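Local atomic coordinates of 6-aminohexanoate-cyclic-dimer hydrolase (Arthrobacter sp., PDB entry 3A2Q), a protein that hydrolyses the cyclic dimer of 6-aminohexanoate, a by-product of nylon-6 manufacture, to the linear dimer by opening one of its amide bonds. Residues A[98-101]-A[107-110]; A[101-106]-A[165-170]; A[178-183]-A[386-391]; A[274-279]-A[442-447]. The protein carries 1 engineered substitution. One frame throughout, in Å; residues are numbered along the deposited sequence.

Contact 1. Residues A[98-101]-A[107-110]; sequences DHDA and MRAA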
loop_
_atom_site.group_PDB
_atom_site.type_symbol
_atom_site.label_atom_id
_atom_site.label_comp_id
_atom_site.label_asym_id
_atom_site.label_seq_id
_atom_site.Cartn_x
_atom_site.Cartn_y
_atom_site.Cartn_z
ATOM N N ASP A 98 4.872 19.721 11.921
ATOM C CA ASP A 98 4.341 21.076 12.033
ATOM C C ASP A 98 3.269 21.433 11.010
ATOM O O ASP A 98 2.758 22.554 11.019
ATOM C CB ASP A 98 5.481 22.090 11.933
ATOM C CG ASP A 98 6.308 21.908 10.677
ATOM O OD1 ASP A 98 5.718 21.870 9.578
ATOM O OD2 ASP A 98 7.547 21.801 10.788
ATOM N N HIS A 99 2.916 20.493 10.138
ATOM C CA HIS A 99 1.903 20.771 9.124
ATOM C C HIS A 99 1.129 19.532 8.686
ATOM O O HIS A 99 1.441 18.416 9.098
ATOM C CB HIS A 99 2.561 21.379 7.889
ATOM C CG HIS A 99 3.437 20.418 7.146
ATOM N ND1 HIS A 99 4.692 20.061 7.588
ATOM C CD2 HIS A 99 3.216 19.697 6.021
ATOM C CE1 HIS A 99 5.206 19.161 6.769
ATOM N NE2 HIS A 99 4.330 18.923 5.809
ATOM N N ASP A 100 0.120 19.751 7.846
ATOM C CA ASP A 100 -0.695 18.672 7.294
ATOM C C ASP A 100 -0.244 18.425 5.856
ATOM O O ASP A 100 0.010 19.370 5.107
ATOM C CB ASP A 100 -2.184 19.045 7.241
ATOM C CG ASP A 100 -2.877 18.950 8.586
ATOM O OD1 ASP A 100 -2.509 18.074 9.396
ATOM O OD2 ASP A 100 -3.816 19.742 8.819
ATOM N N ALA A 101 -0.137 17.161 5.468
ATOM C CA ALA A 101 0.236 16.846 4.093
ATOM C C ALA A 101 -1.022 17.118 3.282
ATOM O O ALA A 101 -2.120 17.138 3.836
ATOM C CB ALA A 101 0.630 15.381 3.971
ATOM N N MET A 107 -8.553 14.696 2.883
ATOM C CA MET A 107 -9.411 13.758 3.607
ATOM C C MET A 107 -10.330 14.475 4.599
ATOM O O MET A 107 -11.524 14.166 4.693
ATOM C CB MET A 107 -8.556 12.732 4.357
ATOM C CG MET A 107 -7.863 11.705 3.457
ATOM S SD MET A 107 -9.024 10.623 2.595
ATOM C CE MET A 107 -9.322 9.387 3.881
ATOM N N ARG A 108 -9.771 15.427 5.339
ATOM C CA ARG A 108 -10.547 16.181 6.321
ATOM C C ARG A 108 -11.637 17.014 5.649
ATOM O O ARG A 108 -12.755 17.107 6.153
ATOM C CB ARG A 108 -9.629 17.093 7.142
ATOM C CG ARG A 108 -10.345 17.814 8.276
ATOM C CD ARG A 108 -9.377 18.549 9.190
ATOM N NE ARG A 108 -8.731 19.684 8.537
ATOM C CZ ARG A 108 -7.420 19.791 8.347
ATOM N NH1 ARG A 108 -6.601 18.829 8.758
ATOM N NH2 ARG A 108 -6.924 20.870 7.754
ATOM N N ALA A 109 -11.309 17.618 4.510
ATOM C CA ALA A 109 -12.272 18.434 3.779
ATOM C C ALA A 109 -13.414 17.569 3.263
ATOM O O ALA A 109 -14.532 18.050 3.057
ATOM C CB ALA A 109 -11.583 19.141 2.612
ATOM N N ALA A 110 -13.128 16.286 3.057
ATOM C CA ALA A 110 -14.124 15.346 2.560
ATOM C C ALA A 110 -15.058 14.869 3.668
ATOM O O ALA A 110 -16.116 14.307 3.390
ATOM C CB ALA A 110 -13.432 14.149 1.915
HETATM O O HOH W 1 -3.713 22.182 7.442
#
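Asp100, in the loop leading into helix 102-110, and Arg108, two turns along that helix, have CA atoms 10.2 Å apart, so the long Arg108 side chain has to span most of the gap. The contact is a salt bridge: Arg108 NH1 donates to Asp100 OD2 at 2.9 Å, with an N-H...O angle of 156°. The carboxylate oxygen lies at the guanidinium edge, close to the plane of that group. Seen from the aspartate, however, the donor stands 55° out of the carboxylate plane, so this is an oblique grip by one nitrogen and not a flat two-pronged pairing. Arg108 leaves the helix extended as far as CD and then bends (chi3 68°), which swings its guanidinium back toward the loop, across the aspartate side chain at about a right angle. A water donates to Asp100 OD2 over 2.8 Å and accepts a weak, 3.5 Å bond from Arg108 NH2, closing a small ring of Asp100 OD2, the water and the guanidinium. The other oxygen, Asp100 OD1, accepts from the backbone N of Gln79, so the carboxylate joins two loops and the helix. With an asparagine here, the guanidinium would probably lose its charged mate and be freer to turn into solvent. One residue on, Ala101 is the N-cap of helix 102-110. Elsewhere on the helix, buried Met107 lies on Leu225 and Val229, and Ala110 on Val228, all of helix 219-229, while the backbone of Ala101 bonds to that of Val77.

Contact 2. Residues A[101-106]-A[165-170]; sequences AYFVQR and VAHGND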
loop_
_atom_site.group_PDB
_atom_site.type_symbol
_atom_site.label_atom_id
_atom_site.label_comp_id
_atom_site.label_asym_id
_atom_site.label_seq_id
_atom_site.Cartn_x
_atom_site.Cartn_y
_atom_site.Cartn_z
ATOM N N ALA A 101 -0.137 17.161 5.468
ATOM C CA ALA A 101 0.236 16.846 4.093
ATOM C C ALA A 101 -1.022 17.118 3.282
ATOM O O ALA A 101 -2.120 17.138 3.836
ATOM C CB ALA A 101 0.630 15.381 3.971
ATOM N N TYR A 102 -0.877 17.340 1.979
ATOM C CA TYR A 102 -2.043 17.594 1.143
ATOM C C TYR A 102 -3.062 16.463 1.287
ATOM O O TYR A 102 -4.263 16.708 1.346
ATOM C CB TYR A 102 -1.624 17.729 -0.323
ATOM C CG TYR A 102 -0.838 18.983 -0.642
ATOM C CD1 TYR A 102 0.272 18.932 -1.487
ATOM C CD2 TYR A 102 -1.216 20.226 -0.124
ATOM C CE1 TYR A 102 0.985 20.082 -1.813
ATOM C CE2 TYR A 102 -0.504 21.388 -0.447
ATOM C CZ TYR A 102 0.594 21.306 -1.295
ATOM O OH TYR A 102 1.293 22.444 -1.653
ATOM N N PHE A 103 -2.576 15.224 1.337
ATOM C CA PHE A 103 -3.450 14.061 1.477
ATOM C C PHE A 103 -4.344 14.227 2.703
ATOM O O PHE A 103 -5.556 14.034 2.628
ATOM C CB PHE A 103 -2.619 12.776 1.640
ATOM C CG PHE A 103 -3.444 11.508 1.650
ATOM C CD1 PHE A 103 -3.674 10.803 0.474
ATOM C CD2 PHE A 103 -3.997 11.028 2.834
ATOM C CE1 PHE A 103 -4.444 9.637 0.473
ATOM C CE2 PHE A 103 -4.767 9.866 2.846
ATOM C CZ PHE A 103 -4.992 9.169 1.662
ATOM N N VAL A 104 -3.730 14.577 3.832
ATOM C CA VAL A 104 -4.464 14.758 5.081
ATOM C C VAL A 104 -5.505 15.871 4.989
ATOM O O VAL A 104 -6.619 15.718 5.479
ATOM C CB VAL A 104 -3.494 15.045 6.255
ATOM C CG1 VAL A 104 -4.274 15.407 7.510
ATOM C CG2 VAL A 104 -2.637 13.820 6.519
ATOM N N GLN A 105 -5.151 16.982 4.353
ATOM C CA GLN A 105 -6.089 18.096 4.213
ATOM C C GLN A 105 -7.284 17.694 3.360
ATOM O O GLN A 105 -8.426 18.025 3.682
ATOM C CB GLN A 105 -5.400 19.303 3.578
ATOM C CG GLN A 105 -4.195 19.810 4.344
ATOM C CD GLN A 105 -3.616 21.067 3.729
ATOM O OE1 GLN A 105 -3.443 21.152 2.513
ATOM N NE2 GLN A 105 -3.303 22.048 4.566
ATOM N N ARG A 106 -7.013 16.983 2.267
ATOM C CA ARG A 106 -8.057 16.526 1.355
ATOM C C ARG A 106 -9.056 15.600 2.048
ATOM O O ARG A 106 -10.260 15.697 1.818
ATOM C CB ARG A 106 -7.437 15.795 0.151
ATOM C CG ARG A 106 -6.809 16.701 -0.913
ATOM C CD ARG A 106 -7.852 17.621 -1.546
ATOM N NE ARG A 106 -7.366 18.255 -2.770
ATOM C CZ ARG A 106 -7.233 17.632 -3.938
ATOM N NH1 ARG A 106 -7.553 16.349 -4.052
ATOM N NH2 ARG A 106 -6.775 18.292 -4.995
ATOM N N VAL A 165 -11.354 2.506 5.892
ATOM C CA VAL A 165 -10.361 2.876 4.890
ATOM C C VAL A 165 -9.098 3.388 5.568
ATOM O O VAL A 165 -9.136 3.836 6.713
ATOM C CB VAL A 165 -10.892 3.982 3.953
ATOM C CG1 VAL A 165 -12.177 3.526 3.283
ATOM C CG2 VAL A 165 -11.123 5.256 4.732
ATOM N N ALA A 166 -7.979 3.333 4.853
ATOM C CA ALA A 166 -6.718 3.796 5.405
ATOM C C ALA A 166 -5.739 4.153 4.305
ATOM O O ALA A 166 -5.894 3.743 3.152
ATOM C CB ALA A 166 -6.115 2.724 6.299
ATOM N N HIS A 167 -4.728 4.921 4.685
ATOM C CA HIS A 167 -3.686 5.357 3.774
ATOM C C HIS A 167 -2.428 4.504 3.935
ATOM O O HIS A 167 -2.243 3.818 4.945
ATOM C CB HIS A 167 -3.354 6.833 4.043
ATOM C CG HIS A 167 -1.959 7.223 3.662
ATOM N ND1 HIS A 167 -0.861 6.911 4.435
ATOM C CD2 HIS A 167 -1.480 7.874 2.576
ATOM C CE1 HIS A 167 0.233 7.352 3.841
ATOM N NE2 HIS A 167 -0.115 7.941 2.710
ATOM N N GLY A 168 -1.572 4.562 2.922
ATOM C CA GLY A 168 -0.319 3.841 2.935
ATOM C C GLY A 168 0.440 4.269 1.701
ATOM O O GLY A 168 -0.067 5.068 0.910
ATOM N N ASN A 169 1.675 3.808 1.546
ATOM C CA ASN A 169 2.412 4.135 0.333
ATOM C C ASN A 169 2.978 2.850 -0.226
ATOM O O ASN A 169 3.013 1.823 0.464
ATOM C CB ASN A 169 3.490 5.203 0.541
ATOM C CG ASN A 169 4.018 5.242 1.944
ATOM O OD1 ASN A 169 4.704 4.321 2.386
ATOM N ND2 ASN A 169 3.709 6.324 2.661
ATOM N N ASP A 170 3.439 2.915 -1.466
ATOM C CA ASP A 170 3.873 1.725 -2.175
ATOM C C ASP A 170 5.056 2.024 -3.103
ATOM O O ASP A 170 4.902 2.731 -4.099
ATOM C CB ASP A 170 2.638 1.256 -2.970
ATOM C CG ASP A 170 2.792 -0.103 -3.590
ATOM O OD1 ASP A 170 3.816 -0.346 -4.257
ATOM O OD2 ASP A 170 1.862 -0.926 -3.426
#
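Phe103 and His167 meet as a T-shaped (edge-to-face) aromatic pair that joins helix 102-110 to strand 165-170 of the central sheet. Phe103 has its CG anti to the backbone N (chi1 -174°), which carries the ring straight off the helix toward the strand and turns one face to the imidazole. His167 also holds CG on the far side from its own N, but with chi1 swung to 154°, and this presents an imidazole edge to its partner. His167 CD2 stands over the centre of the phenyl ring of Phe103, 3.7 Å above its plane, the geometry of a CH-pi contact. The ring centroids of Phe103 and His167 are 4.8 Å apart, their planes inclined at 62°. The histidine methylene shares the same neighbour: His167 CB lies 3.6 Å from Phe103 CE2 and 3.7 Å from Phe103 CZ, so the side chain touches the phenyl both by its root and by its CD2 edge. Leu71 and Val76 also touch His167, while Val229 of helix 219-229 touches Phe103. Both imidazole nitrogens have hydrogen-bonding partners, NE2 pairing with Glu212 OE2, which fixes the rotation of the ring and leaves a carbon edge for the phenyl. The site is close by: the His167 side chain is about 4 Å from that of Lys72, a charge-relay residue by similarity, and Asn169 OD1 accepts from Lys72 NZ. The chemistry is thus divided, with the imidazole nitrogens given to polar partners and CD2 to the buried phenyl face.

Contact 3. Residues A[178-183]-A[386-391]; sequences PASVCG and LPTVTR
Ser180 of helix 176-182 packs against Thr388 and Val389, where the chain leaves strand 383-387 of the mixed amidase sheet; the helix itself ends in a Schellman motif at Gly183. The first shell consists of van der Waals contacts. Ser180 CB touches Thr388 CB at 3.7 Å and is equally near the methyl CG2, so the serine methylene lies alongside the threonine branch. Its hydroxyl reaches farther: with OG anti to the backbone N (chi1 175°), Ser180 OG comes within 3.7 Å of Val389 CG2. Thr388 sets its methyl on the opposite side from its own N and its OG1 beside the backbone N (chi1 -57°), which puts carbon on the helix.

Neither hydroxyl relies on the other segment. Gly450 of strand 448-455 helps place both halves of the contact, its N donating to Ser180 OG and its backbone bonding to that of Thr388, whose OG1 is hydrogen-bonded to Ser437 OG; both buried hydroxyls are therefore satisfied. Farther out, Val181 rests on Met421 of helix 416-422. Helix 176-182 follows closely on Ala174, an engineered residue at the position that by similarity forms the acyl-ester intermediate, its side chain about 11 Å from that of Thr388. At the far end of the helix Gly183 takes a positive phi of 68°, just after the last turn, in which Cys182 N donates to Pro178 O at 2.9 Å.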
loop_
_atom_site.group_PDB
_atom_site.type_symbol
_atom_site.label_atom_id
_atom_site.label_comp_id
_atom_site.label_asym_id
_atom_site.label_seq_id
_atom_site.Cartn_x
_atom_site.Cartn_y
_atom_site.Cartn_z
ATOM N N PRO A 178 0.450 -5.711 1.777
ATOM C CA PRO A 178 -0.328 -5.823 3.016
ATOM C C PRO A 178 -1.799 -6.125 2.734
ATOM O O PRO A 178 -2.459 -6.794 3.523
ATOM C CB PRO A 178 -0.135 -4.460 3.679
ATOM C CG PRO A 178 1.195 -4.005 3.155
ATOM C CD PRO A 178 1.162 -4.424 1.715
ATOM N N ALA A 179 -2.316 -5.615 1.615
ATOM C CA ALA A 179 -3.709 -5.858 1.249
ATOM C C ALA A 179 -3.899 -7.338 0.938
ATOM O O ALA A 179 -4.854 -7.956 1.393
ATOM C CB ALA A 179 -4.104 -5.010 0.024
ATOM N N SER A 180 -2.983 -7.903 0.157
ATOM C CA SER A 180 -3.055 -9.318 -0.198
ATOM C C SER A 180 -2.992 -10.187 1.063
ATOM O O SER A 180 -3.822 -11.076 1.277
ATOM C CB SER A 180 -1.886 -9.681 -1.123
ATOM O OG SER A 180 -1.859 -11.075 -1.409
ATOM N N VAL A 181 -1.998 -9.905 1.896
ATOM C CA VAL A 181 -1.771 -10.650 3.133
ATOM C C VAL A 181 -2.875 -10.503 4.178
ATOM O O VAL A 181 -3.128 -11.435 4.945
ATOM C CB VAL A 181 -0.417 -10.225 3.757
ATOM C CG1 VAL A 181 -0.251 -10.824 5.160
ATOM C CG2 VAL A 181 0.713 -10.650 2.845
ATOM N N CYS A 182 -3.539 -9.346 4.199
ATOM C CA CYS A 182 -4.595 -9.087 5.175
ATOM C C CYS A 182 -6.027 -9.195 4.661
ATOM O O CYS A 182 -6.971 -8.912 5.395
ATOM C CB CYS A 182 -4.388 -7.715 5.815
ATOM S SG CYS A 182 -2.856 -7.610 6.770
ATOM N N GLY A 183 -6.193 -9.593 3.406
ATOM C CA GLY A 183 -7.536 -9.761 2.872
ATOM C C GLY A 183 -8.377 -8.517 2.669
ATOM O O GLY A 183 -9.580 -8.526 2.938
ATOM N N LEU A 386 -2.590 -11.383 -12.251
ATOM C CA LEU A 386 -1.539 -12.203 -11.671
ATOM C C LEU A 386 -1.658 -12.153 -10.155
ATOM O O LEU A 386 -2.291 -11.252 -9.607
ATOM C CB LEU A 386 -0.157 -11.697 -12.101
ATOM C CG LEU A 386 0.346 -10.361 -11.534
ATOM C CD1 LEU A 386 1.808 -10.184 -11.916
ATOM C CD2 LEU A 386 -0.488 -9.202 -12.059
ATOM N N PRO A 387 -1.073 -13.143 -9.454
ATOM C CA PRO A 387 -1.154 -13.139 -7.988
ATOM C C PRO A 387 -0.487 -11.874 -7.458
ATOM O O PRO A 387 0.443 -11.370 -8.078
ATOM C CB PRO A 387 -0.377 -14.399 -7.591
ATOM C CG PRO A 387 -0.500 -15.285 -8.798
ATOM C CD PRO A 387 -0.365 -14.332 -9.953
ATOM N N THR A 388 -0.955 -11.349 -6.330
ATOM C CA THR A 388 -0.328 -10.153 -5.783
ATOM C C THR A 388 1.022 -10.557 -5.186
ATOM O O THR A 388 2.030 -9.895 -5.427
ATOM C CB THR A 388 -1.199 -9.494 -4.703
ATOM O OG1 THR A 388 -2.483 -9.191 -5.252
ATOM C CG2 THR A 388 -0.558 -8.189 -4.220
ATOM N N VAL A 389 1.037 -11.641 -4.411
ATOM C CA VAL A 389 2.284 -12.136 -3.820
ATOM C C VAL A 389 2.569 -13.528 -4.381
ATOM O O VAL A 389 1.670 -14.177 -4.923
ATOM C CB VAL A 389 2.222 -12.171 -2.274
ATOM C CG1 VAL A 389 1.972 -10.771 -1.744
ATOM C CG2 VAL A 389 1.140 -13.131 -1.802
ATOM N N THR A 390 3.808 -13.996 -4.250
ATOM C CA THR A 390 4.178 -15.290 -4.827
ATOM C C THR A 390 4.415 -16.441 -3.861
ATOM O O THR A 390 4.789 -17.537 -4.287
ATOM C CB THR A 390 5.442 -15.154 -5.686
ATOM O OG1 THR A 390 6.590 -15.048 -4.831
ATOM C CG2 THR A 390 5.360 -13.907 -6.556
ATOM N N ARG A 391 4.189 -16.199 -2.574
ATOM C CA ARG A 391 4.399 -17.214 -1.548
ATOM C C ARG A 391 3.350 -17.153 -0.453
ATOM O O ARG A 391 2.568 -16.205 -0.370
ATOM C CB ARG A 391 5.763 -17.007 -0.896
ATOM C CG ARG A 391 5.917 -15.612 -0.298
ATOM C CD ARG A 391 7.064 -15.538 0.698
ATOM N NE ARG A 391 6.816 -16.380 1.866
ATOM C CZ ARG A 391 7.713 -16.609 2.820
ATOM N NH1 ARG A 391 8.918 -16.057 2.744
ATOM N NH2 ARG A 391 7.407 -17.391 3.848
#

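Contact 4. Residues A[274-279]-A[442-447]; sequences DPECAA and MSSDGM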
loop_
_atom_site.group_PDB
_atom_site.type_symbol
_atom_site.label_atom_id
_atom_site.label_comp_id
_atom_site.label_asym_id
_atom_site.label_seq_id
_atom_site.Cartn_x
_atom_site.Cartn_y
_atom_site.Cartn_z
ATOM N N ASP A 274 3.994 -20.061 -5.785
ATOM C CA ASP A 274 3.179 -20.900 -4.914
ATOM C C ASP A 274 1.905 -21.315 -5.656
ATOM O O ASP A 274 1.180 -20.468 -6.169
ATOM C CB ASP A 274 2.791 -20.134 -3.653
ATOM C CG ASP A 274 1.861 -20.928 -2.757
ATOM O OD1 ASP A 274 2.339 -21.851 -2.072
ATOM O OD2 ASP A 274 0.648 -20.639 -2.747
ATOM N N PRO A 275 1.613 -22.625 -5.702
ATOM C CA PRO A 275 0.424 -23.156 -6.383
ATOM C C PRO A 275 -0.906 -22.529 -5.971
ATOM O O PRO A 275 -1.786 -22.325 -6.813
ATOM C CB PRO A 275 0.468 -24.652 -6.057
ATOM C CG PRO A 275 1.936 -24.916 -5.829
ATOM C CD PRO A 275 2.382 -23.707 -5.061
ATOM N N GLU A 276 -1.064 -22.236 -4.684
ATOM C CA GLU A 276 -2.311 -21.651 -4.209
ATOM C C GLU A 276 -2.447 -20.212 -4.673
ATOM O O GLU A 276 -3.545 -19.763 -4.972
ATOM C CB GLU A 276 -2.412 -21.745 -2.682
ATOM C CG GLU A 276 -2.282 -23.186 -2.175
ATOM C CD GLU A 276 -2.778 -23.382 -0.755
ATOM O OE1 GLU A 276 -2.722 -22.426 0.044
ATOM O OE2 GLU A 276 -3.212 -24.511 -0.438
ATOM N N CYS A 277 -1.332 -19.487 -4.729
ATOM C CA CYS A 277 -1.366 -18.111 -5.215
ATOM C C CYS A 277 -1.734 -18.141 -6.700
ATOM O O CYS A 277 -2.557 -17.352 -7.163
ATOM C CB CYS A 277 -0.001 -17.443 -5.042
ATOM S SG CYS A 277 0.383 -17.059 -3.332
ATOM N N ALA A 278 -1.123 -19.063 -7.438
ATOM C CA ALA A 278 -1.389 -19.186 -8.864
ATOM C C ALA A 278 -2.844 -19.565 -9.131
ATOM O O ALA A 278 -3.471 -19.031 -10.045
ATOM C CB ALA A 278 -0.461 -20.219 -9.485
ATOM N N ALA A 279 -3.383 -20.472 -8.320
ATOM C CA ALA A 279 -4.759 -20.926 -8.499
ATOM C C ALA A 279 -5.785 -19.818 -8.262
ATOM O O ALA A 279 -6.842 -19.807 -8.887
ATOM C CB ALA A 279 -5.040 -22.114 -7.579
ATOM N N MET A 442 -7.992 -17.496 -0.687
ATOM C CA MET A 442 -7.661 -17.922 0.669
ATOM C C MET A 442 -6.796 -19.171 0.545
ATOM O O MET A 442 -7.047 -20.026 -0.308
ATOM C CB MET A 442 -8.928 -18.266 1.465
ATOM C CG MET A 442 -9.787 -17.076 1.840
ATOM S SD MET A 442 -8.994 -15.990 3.038
ATOM C CE MET A 442 -9.181 -16.955 4.547
ATOM N N SER A 443 -5.774 -19.268 1.388
ATOM C CA SER A 443 -4.877 -20.422 1.383
ATOM C C SER A 443 -5.594 -21.588 2.048
ATOM O O SER A 443 -6.612 -21.395 2.715
ATOM C CB SER A 443 -3.616 -20.115 2.182
ATOM O OG SER A 443 -3.937 -20.050 3.561
ATOM N N SER A 444 -5.059 -22.793 1.883
ATOM C CA SER A 444 -5.679 -23.964 2.482
ATOM C C SER A 444 -5.617 -23.902 4.010
ATOM O O SER A 444 -6.354 -24.616 4.697
ATOM C CB SER A 444 -5.024 -25.248 1.967
ATOM O OG SER A 444 -3.633 -25.278 2.227
ATOM N N ASP A 445 -4.755 -23.047 4.556
ATOM C CA ASP A 445 -4.694 -22.937 6.006
ATOM C C ASP A 445 -5.292 -21.628 6.519
ATOM O O ASP A 445 -4.898 -21.112 7.566
ATOM C CB ASP A 445 -3.261 -23.174 6.531
ATOM C CG ASP A 445 -2.278 -22.094 6.132
ATOM O OD1 ASP A 445 -2.571 -21.295 5.222
ATOM O OD2 ASP A 445 -1.182 -22.064 6.740
ATOM N N GLY A 446 -6.251 -21.101 5.749
ATOM C CA GLY A 446 -6.983 -19.903 6.126
ATOM C C GLY A 446 -6.389 -18.509 6.026
ATOM O O GLY A 446 -6.920 -17.578 6.643
ATOM N N MET A 447 -5.313 -18.349 5.263
ATOM C CA MET A 447 -4.681 -17.044 5.108
ATOM C C MET A 447 -5.098 -16.403 3.778
ATOM O O MET A 447 -5.131 -17.064 2.747
ATOM C CB MET A 447 -3.155 -17.184 5.150
ATOM C CG MET A 447 -2.600 -17.729 6.465
ATOM S SD MET A 447 -3.141 -16.769 7.880
ATOM C CE MET A 447 -2.189 -15.269 7.666
#
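Glu276 turns its CG away from its carbonyl carbon (chi1 -56°) and runs extended from there, while Ser444 tucks OG between its backbone N and carbonyl carbon (chi1 58°); the glutamate carboxylate thereby faces two donors of one serine. Ser444 N gives a bond of 3.0 Å to Glu276 OE1, nearly straight at 159°, arriving on the syn side but tilted out of the carboxylate plane. Ser444 OG donates at 2.8 Å to Glu276 OE2, which accepts through its syn lone pair. The pincer holds the carboxylate at two points, and Glu276 OE1 also rests 3.2 Å from Ser443 CA.

Gln392 NE2 donates to both Glu276 OE1 and Asp274 OD2, linking the carboxylate to the helix cap. Asp274 is the N-cap of helix 275-290, its OD2 accepting from Cys277 N at 3.0 Å. With an alanine here instead of Glu276, Ser444 N and OG would probably lose their acceptors, as would one of the Gln392 NE2 bonds, leaving the turn less firmly tied to the helix.

The serine side has its own internal bonds: a type I turn spans Ser443 to Gly446, and Ser443 OG accepts from Met447 N at 2.8 Å. Asp445 sends its OD2 to Arg145 in a salt bridge. The turn connects antiparallel strands 435-442 and 448-455 as a beta hairpin, so this contact fastens the hairpin end to the first turn of helix 275-290, with Ile449 of the second strand lying against both Glu276 and Ser443.

How the contacts relate
Contacts 1 and 2 share Ala101 and both use helix 102-110: the surface salt bridge and the buried aromatic pair have centres 9 Å apart, and Asp100 CB packs on Gln105 CG at 3.6 Å. Contacts 3 and 4 form a second pair across the chain's centre, their centres 10 Å apart, with Thr390 O probably accepting from Asp274 N at 3.0 Å and Pro387 packed on Cys277. Between the pairs, strand 165-170 leads through Asp170 and the engineered Ala174 into helix 176-182. Contact 2 includes Asp170, which touches a bound 6-aminohexanoic acid; in contact 3, the side chain of Val389 is about 11 Å from a bound 6-aminohexanoic acid. Contacts 1 and 4 are remote from the site.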